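Local coordinates for protein sugar kinase, pfkB family (Thermotoga maritima, PDB 2AJR) that probably phosphorylates a sugar phosphate with ATP, perhaps as a 1-phosphofructokinase of the pfkB carbohydrate kinase family, at residues Arg138-Thr143 / Val169-Glu174. Numbering follows the deposited sequence.
Sequences RRYKMT and VRLARE
Two neighbouring helices on one face of the large ribokinase-fold sheet, 130-144 and 164-174, pack here through Y140 and K141 against L171 and A172. Their local axes approach to 10.3 Å and run nearly parallel, at 23°. Y140 bridges the two helices: its bond from the backbone to CB is directed at the second helix, and CG stands anti to the backbone N (chi1 178°). L171 CB sits at the ring edge, near its plane, 3.9 Å from Y140 CE2, while L171 CD1 lies 4.0 Å from Y140 CD2. Farther out, Y140 OH rests 3.4 Å from the methyl CB of A172 and hydrogen-bonds to the carbonyl O of L168, one turn before A172 in helix 164-174. This ties the buried phenol to the helix it packs against. K141, extended beyond CG, passes obliquely by the tip of the same leucine, CE being 3.7 Å from L171 CD2. A leucine in place of Y140 would probably open a gap beside A172 and leave the L168 carbonyl without its hydroxyl partner. On the sheet side, Y140 and A172 both touch V150 of strand 149-153, and A172 also meets V179 of strand 178-182. Such side-by-side helices covering adjacent parallel strands are typical of the alpha/beta Rossmann-like core of ribokinase-family enzymes.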
ATOM      1  N   ARG A 138      10.021  -1.845  30.638  1.00 34.46           N
ATOM      2  CA  ARG A 138       9.562  -1.275  31.886  1.00 34.59           C
ATOM      3  C   ARG A 138       8.029  -1.378  32.000  1.00 35.05           C
ATOM      4  O   ARG A 138       7.505  -1.714  33.063  1.00 36.40           O
ATOM      5  CB  ARG A 138      10.053   0.172  31.943  1.00 34.95           C
ATOM      6  CG  ARG A 138      10.323   0.736  33.317  1.00 38.08           C
ATOM      7  CD  ARG A 138       9.061   1.250  33.959  1.00 43.64           C
ATOM      8  NE  ARG A 138       9.232   2.616  34.433  1.00 48.78           N
ATOM      9  CZ  ARG A 138       9.070   3.711  33.692  1.00 47.78           C
ATOM     10  NH1 ARG A 138       8.734   3.650  32.409  1.00 54.72           N
ATOM     11  NH2 ARG A 138       9.256   4.889  34.241  1.00 45.86           N
ATOM     12  N   ARG A 139       7.316  -1.114  30.908  1.00 34.25           N
ATOM     13  CA  ARG A 139       5.851  -1.262  30.883  1.00 33.52           C
ATOM     14  C   ARG A 139       5.423  -2.714  30.876  1.00 31.96           C
ATOM     15  O   ARG A 139       4.382  -3.068  31.438  1.00 30.90           O
ATOM     16  CB  ARG A 139       5.263  -0.645  29.630  1.00 32.79           C
ATOM     17  CG  ARG A 139       5.232   0.827  29.608  1.00 36.17           C
ATOM     18  CD  ARG A 139       4.253   1.279  28.540  1.00 40.70           C
ATOM     19  NE  ARG A 139       4.168   2.729  28.498  1.00 38.33           N
ATOM     20  CZ  ARG A 139       3.725   3.433  27.469  1.00 41.34           C
ATOM     21  NH1 ARG A 139       3.300   2.838  26.363  1.00 47.69           N
ATOM     22  NH2 ARG A 139       3.714   4.749  27.546  1.00 45.28           N
ATOM     23  N   TYR A 140       6.193  -3.537  30.174  1.00 31.95           N
ATOM     24  CA  TYR A 140       5.928  -4.973  30.109  1.00 32.50           C
ATOM     25  C   TYR A 140       5.924  -5.571  31.524  1.00 33.22           C
ATOM     26  O   TYR A 140       4.982  -6.269  31.897  1.00 31.73           O
ATOM     27  CB  TYR A 140       6.961  -5.673  29.213  1.00 31.93           C
ATOM     28  CG  TYR A 140       6.798  -7.175  29.115  1.00 31.09           C
ATOM     29  CD1 TYR A 140       5.798  -7.742  28.336  1.00 30.88           C
ATOM     30  CD2 TYR A 140       7.648  -8.031  29.809  1.00 35.73           C
ATOM     31  CE1 TYR A 140       5.647  -9.132  28.251  1.00 32.91           C
ATOM     32  CE2 TYR A 140       7.506  -9.413  29.730  1.00 40.11           C
ATOM     33  CZ  TYR A 140       6.510  -9.961  28.947  1.00 36.34           C
ATOM     34  OH  TYR A 140       6.392 -11.337  28.884  1.00 36.51           O
ATOM     35  N   LYS A 141       6.963  -5.272  32.302  1.00 34.23           N
ATOM     36  CA  LYS A 141       7.063  -5.757  33.690  1.00 37.86           C
ATOM     37  C   LYS A 141       5.844  -5.358  34.495  1.00 38.68           C
ATOM     38  O   LYS A 141       5.299  -6.158  35.231  1.00 38.89           O
ATOM     39  CB  LYS A 141       8.330  -5.227  34.385  1.00 36.70           C
ATOM     40  CG  LYS A 141       9.610  -5.841  33.852  1.00 38.57           C
ATOM     41  CD  LYS A 141      10.857  -5.061  34.259  1.00 41.45           C
ATOM     42  CE  LYS A 141      12.113  -5.588  33.540  1.00 46.34           C
ATOM     43  NZ  LYS A 141      13.193  -4.556  33.447  1.00 50.52           N
HETATM   44  N   MSE A 142       5.405  -4.120  34.337  1.00 40.90           N
HETATM   45  CA  MSE A 142       4.299  -3.637  35.128  1.00 44.82           C
HETATM   46  C   MSE A 142       3.024  -4.388  34.797  1.00 43.01           C
HETATM   47  O   MSE A 142       2.302  -4.805  35.688  1.00 45.76           O
HETATM   48  CB  MSE A 142       4.143  -2.134  34.962  1.00 43.41           C
HETATM   49  CG  MSE A 142       5.281  -1.387  35.646  1.00 46.02           C
HETATM   50 SE   MSE A 142       5.372   0.558  35.322  1.00 57.16          SE
HETATM   51  CE  MSE A 142       6.798   0.982  36.658  1.00 40.47           C
ATOM     52  N   THR A 143       2.774  -4.620  33.522  1.00 41.32           N
ATOM     53  CA  THR A 143       1.552  -5.279  33.111  1.00 40.49           C
ATOM     54  C   THR A 143       1.460  -6.754  33.562  1.00 41.12           C
ATOM     55  O   THR A 143       0.362  -7.292  33.726  1.00 40.36           O
ATOM     56  CB  THR A 143       1.417  -5.178  31.598  1.00 41.31           C
ATOM     57  OG1 THR A 143       1.704  -3.829  31.194  1.00 38.45           O
ATOM     58  CG2 THR A 143       0.019  -5.565  31.153  1.00 41.26           C
ATOM     59  N   VAL A 169       9.991 -13.772  27.758  1.00 36.19           N
ATOM     60  CA  VAL A 169       9.541 -15.064  28.277  1.00 35.67           C
ATOM     61  C   VAL A 169      10.032 -15.229  29.708  1.00 36.36           C
ATOM     62  O   VAL A 169       9.313 -15.719  30.583  1.00 35.54           O
ATOM     63  CB  VAL A 169      10.073 -16.232  27.413  1.00 35.65           C
ATOM     64  CG1 VAL A 169       9.871 -17.574  28.114  1.00 36.12           C
ATOM     65  CG2 VAL A 169       9.416 -16.224  26.027  1.00 35.38           C
ATOM     66  N   ARG A 170      11.267 -14.798  29.934  1.00 36.87           N
ATOM     67  CA  ARG A 170      11.921 -14.986  31.211  1.00 38.45           C
ATOM     68  C   ARG A 170      11.205 -14.189  32.294  1.00 37.01           C
ATOM     69  O   ARG A 170      10.856 -14.717  33.346  1.00 37.06           O
ATOM     70  CB  ARG A 170      13.391 -14.567  31.107  1.00 38.04           C
ATOM     71  CG  ARG A 170      14.293 -15.201  32.165  1.00 42.49           C
ATOM     72  CD  ARG A 170      15.521 -14.339  32.404  1.00 44.43           C
ATOM     73  NE  ARG A 170      15.133 -13.077  33.032  1.00 54.70           N
ATOM     74  CZ  ARG A 170      15.910 -12.005  33.142  1.00 58.65           C
ATOM     75  NH1 ARG A 170      17.151 -12.009  32.665  1.00 67.04           N
ATOM     76  NH2 ARG A 170      15.441 -10.914  33.736  1.00 60.06           N
ATOM     77  N   LEU A 171      10.990 -12.910  32.023  1.00 35.25           N
ATOM     78  CA  LEU A 171      10.270 -12.048  32.941  1.00 33.95           C
ATOM     79  C   LEU A 171       8.885 -12.619  33.258  1.00 33.68           C
ATOM     80  O   LEU A 171       8.492 -12.675  34.426  1.00 33.62           O
ATOM     81  CB  LEU A 171      10.144 -10.652  32.341  1.00 34.10           C
ATOM     82  CG  LEU A 171      11.453  -9.864  32.241  1.00 33.92           C
ATOM     83  CD1 LEU A 171      11.359  -8.770  31.173  1.00 27.40           C
ATOM     84  CD2 LEU A 171      11.794  -9.276  33.593  1.00 29.67           C
ATOM     85  N   ALA A 172       8.163 -13.048  32.222  1.00 33.28           N
ATOM     86  CA  ALA A 172       6.823 -13.626  32.378  1.00 34.32           C
ATOM     87  C   ALA A 172       6.877 -14.842  33.287  1.00 35.90           C
ATOM     88  O   ALA A 172       6.110 -14.981  34.260  1.00 35.06           O
ATOM     89  CB  ALA A 172       6.255 -14.024  31.027  1.00 33.19           C
ATOM     90  N   ARG A 173       7.829 -15.704  32.968  1.00 37.18           N
ATOM     91  CA  ARG A 173       7.921 -17.022  33.565  1.00 38.44           C
ATOM     92  C   ARG A 173       8.386 -16.968  35.028  1.00 39.11           C
ATOM     93  O   ARG A 173       7.832 -17.648  35.885  1.00 39.92           O
ATOM     94  CB  ARG A 173       8.843 -17.881  32.686  1.00 39.61           C
ATOM     95  CG  ARG A 173       8.361 -19.264  32.384  1.00 39.80           C
ATOM     96  CD  ARG A 173       6.966 -19.373  31.803  1.00 36.15           C
ATOM     97  NE  ARG A 173       6.374 -20.571  32.399  1.00 41.97           N
ATOM     98  CZ  ARG A 173       5.569 -20.600  33.464  1.00 40.26           C
ATOM     99  NH1 ARG A 173       5.157 -19.486  34.056  1.00 48.49           N
ATOM    100  NH2 ARG A 173       5.132 -21.765  33.927  1.00 41.47           N
ATOM    101  N   GLU A 174       9.375 -16.132  35.329  1.00 39.91           N
ATOM    102  CA  GLU A 174       9.785 -15.915  36.713  1.00 40.81           C
ATOM    103  C   GLU A 174       8.617 -15.478  37.601  1.00 40.65           C
ATOM    104  O   GLU A 174       8.634 -15.713  38.794  1.00 41.30           O
ATOM    105  CB  GLU A 174      10.910 -14.872  36.780  1.00 41.21           C
ATOM    106  CG  GLU A 174      12.289 -15.445  36.419  1.00 43.86           C
ATOM    107  CD  GLU A 174      13.362 -14.390  36.130  1.00 42.76           C
ATOM    108  OE1 GLU A 174      13.050 -13.175  36.045  1.00 45.02           O
ATOM    109  OE2 GLU A 174      14.534 -14.800  35.968  1.00 43.96           O
TER